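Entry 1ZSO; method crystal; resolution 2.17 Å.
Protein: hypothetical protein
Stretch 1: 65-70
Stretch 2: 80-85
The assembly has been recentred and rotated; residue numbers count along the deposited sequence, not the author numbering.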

# COMPACT_ATOMS: atom_id res chain seq x y z
N GLY B 65 -13.99 -5.42 7.71
CA GLY B 65 -12.61 -5.84 7.93
C GLY B 65 -11.56 -4.90 7.37
O GLY B 65 -11.86 -3.92 6.65
N THR B 66 -10.32 -5.19 7.73
CA THR B 66 -9.17 -4.39 7.34
C THR B 66 -8.13 -5.29 6.68
O THR B 66 -8.20 -6.48 6.83
N ALA B 67 -7.16 -4.70 5.96
CA ALA B 67 -6.07 -5.44 5.35
C ALA B 67 -4.74 -4.70 5.54
O ALA B 67 -4.72 -3.50 5.80
N ASN B 68 -3.66 -5.46 5.43
CA ASN B 68 -2.29 -4.95 5.51
C ASN B 68 -1.82 -4.46 4.13
O ASN B 68 -1.00 -3.55 4.03
N PHE B 69 -2.35 -5.12 3.10
CA PHE B 69 -2.15 -4.74 1.70
C PHE B 69 -3.41 -4.93 0.87
O PHE B 69 -4.11 -5.94 1.01
N MSE B 70 -3.65 -3.97 -0.02
CA MSE B 70 -4.76 -4.03 -0.96
C MSE B 70 -4.40 -3.54 -2.38
O MSE B 70 -3.53 -2.70 -2.58
N SER B 80 -8.62 -6.54 -3.79
CA SER B 80 -7.89 -7.75 -3.47
C SER B 80 -6.94 -7.43 -2.32
O SER B 80 -6.43 -6.33 -2.25
N THR B 81 -6.76 -8.37 -1.41
CA THR B 81 -6.16 -8.09 -0.12
C THR B 81 -5.14 -9.17 0.33
O THR B 81 -5.24 -10.34 -0.06
N ILE B 82 -4.17 -8.73 1.12
CA ILE B 82 -3.32 -9.62 1.93
C ILE B 82 -3.39 -9.22 3.40
O ILE B 82 -3.33 -8.05 3.74
N ASN B 83 -3.54 -10.19 4.25
CA ASN B 83 -3.42 -10.01 5.70
C ASN B 83 -2.42 -11.03 6.24
O ASN B 83 -2.57 -12.23 5.97
N PHE B 84 -1.42 -10.54 6.98
CA PHE B 84 -0.59 -11.35 7.85
C PHE B 84 -1.47 -11.98 8.92
O PHE B 84 -2.35 -11.33 9.49
N VAL B 85 -1.23 -13.26 9.18
CA VAL B 85 -1.99 -14.01 10.12
C VAL B 85 -1.14 -14.20 11.36
O VAL B 85 -0.07 -14.80 11.29

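The two stretches meet as antiparallel strands at one end, and at the other the side chains of two asparagines take over the hydrogen bonding. The regular part is short. Phe 69 and Ile 82 form a hydrogen-bonded pair: Ile 82 N donates to Phe 69 O at 2.8 Å, and Phe 69 N donates to Ile 82 O at 3.2 Å. Met 70 and Thr 81 follow as a non-hydrogen-bonded pair, where the backbones approach through CA-H...O contacts, Met 70 CA to Ser 80 O at 3.1 Å and Thr 81 CA to Phe 69 O at 3.2 Å.

At Asn 68 the ladder changes. Asn 68 N also donates to Ile 82 O, at 3.1 Å, so this one carbonyl accepts from two successive amides. Asn 68 points its CB toward the second stretch, with chi1 in the m well, and its OD1 accepts from Phe 84 N at 3.0 Å. Here the side chain supplies an acceptor for a backbone amide, and asparagine suits the place because its amide group carries an acceptor and a donor on one short stem; the donor, ND2, is satisfied elsewhere in the structure.

Asn 83 returns the favor from the other strand. Its CB points sideways, but its end comes nearer the first stretch, with chi1 at -97°, between wells. Asn 83 ND2 donates to Thr 66 O at 2.9 Å, and the N-H...O angle of 167° makes this a nearly straight bond. Asn 83 OD1 accepts from water 1 at 2.5 Å, and the same water hydrogen-bonds Thr 66 OG1 at 2.8 Å. Thr 66, in the p rotamer, points its CB away from the second stretch, yet the water links its hydroxyl to Asn 83. Thus both ends of the Asn 83 amide have partners.

The remaining side-chain contacts are mostly apolar. Ala 67, whose side chain is a single methyl, has its CB 3.8 Å from Ile 82 O and 3.9 Å from Thr 81 CB. On one face of the sheet, the t rotamer of Phe 69 and the m,t rotamer of Ile 82 bring CD2 of the Phe 69 ring to 3.8 Å from Ile 82 CD1, which meets the ring obliquely. On the other, Met 70, a selenomethionine, sets its CG 3.6 Å from CG2 of Thr 81, a p rotamer. Thr 81 thus offers a methyl to this contact, while the end of the Met 70 chain leads away.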

# COMPACT_ATOMS: atom_id res chain seq x y z
CB THR B 66 -8.57 -3.70 8.56
OG1 THR B 66 -8.07 -4.70 9.47
CG2 THR B 66 -9.61 -2.86 9.27
CB ALA B 67 -6.30 -5.67 3.87
CB ASN B 68 -1.31 -6.05 5.94
CG ASN B 68 -1.50 -6.49 7.34
OD1 ASN B 68 -1.24 -7.64 7.66
ND2 ASN B 68 -1.92 -5.58 8.22
CB PHE B 69 -1.01 -5.54 1.04
CG PHE B 69 -0.71 -5.10 -0.37
CD1 PHE B 69 0.10 -4.01 -0.62
CD2 PHE B 69 -1.29 -5.74 -1.46
CE1 PHE B 69 0.38 -3.57 -1.97
CE2 PHE B 69 -1.02 -5.31 -2.76
CZ PHE B 69 -0.18 -4.21 -3.01
CB MSE B 70 -5.90 -3.13 -0.50
CG MSE B 70 -6.84 -3.70 0.52
SE MSE B 70 -8.53 -2.58 0.37
CE MSE B 70 -7.97 -1.09 1.43
CB SER B 80 -7.17 -8.25 -4.70
OG SER B 80 -8.09 -8.49 -5.75
CB THR B 81 -7.24 -8.03 0.97
OG1 THR B 81 -7.89 -9.30 1.06
CG2 THR B 81 -8.26 -6.98 0.66
CB ILE B 82 -1.84 -9.51 1.57
CG1 ILE B 82 -1.62 -9.70 0.08
CG2 ILE B 82 -1.06 -10.56 2.37
CD1 ILE B 82 -0.27 -9.26 -0.39
CB ASN B 83 -4.74 -10.26 6.41
CG ASN B 83 -5.52 -9.00 6.71
OD1 ASN B 83 -5.00 -8.03 7.28
ND2 ASN B 83 -6.80 -9.02 6.38
CB PHE B 84 0.49 -10.46 8.54
CG PHE B 84 1.32 -11.20 9.58
CD1 PHE B 84 2.48 -11.82 9.22
CD2 PHE B 84 0.95 -11.22 10.90
CE1 PHE B 84 3.23 -12.48 10.15
CE2 PHE B 84 1.67 -11.88 11.83
CZ PHE B 84 2.82 -12.52 11.47
CB VAL B 85 -2.40 -15.40 9.56
CG1 VAL B 85 -3.13 -16.20 10.64
CG2 VAL B 85 -3.28 -15.27 8.34
O HOH W 1 -5.77 -6.31 8.99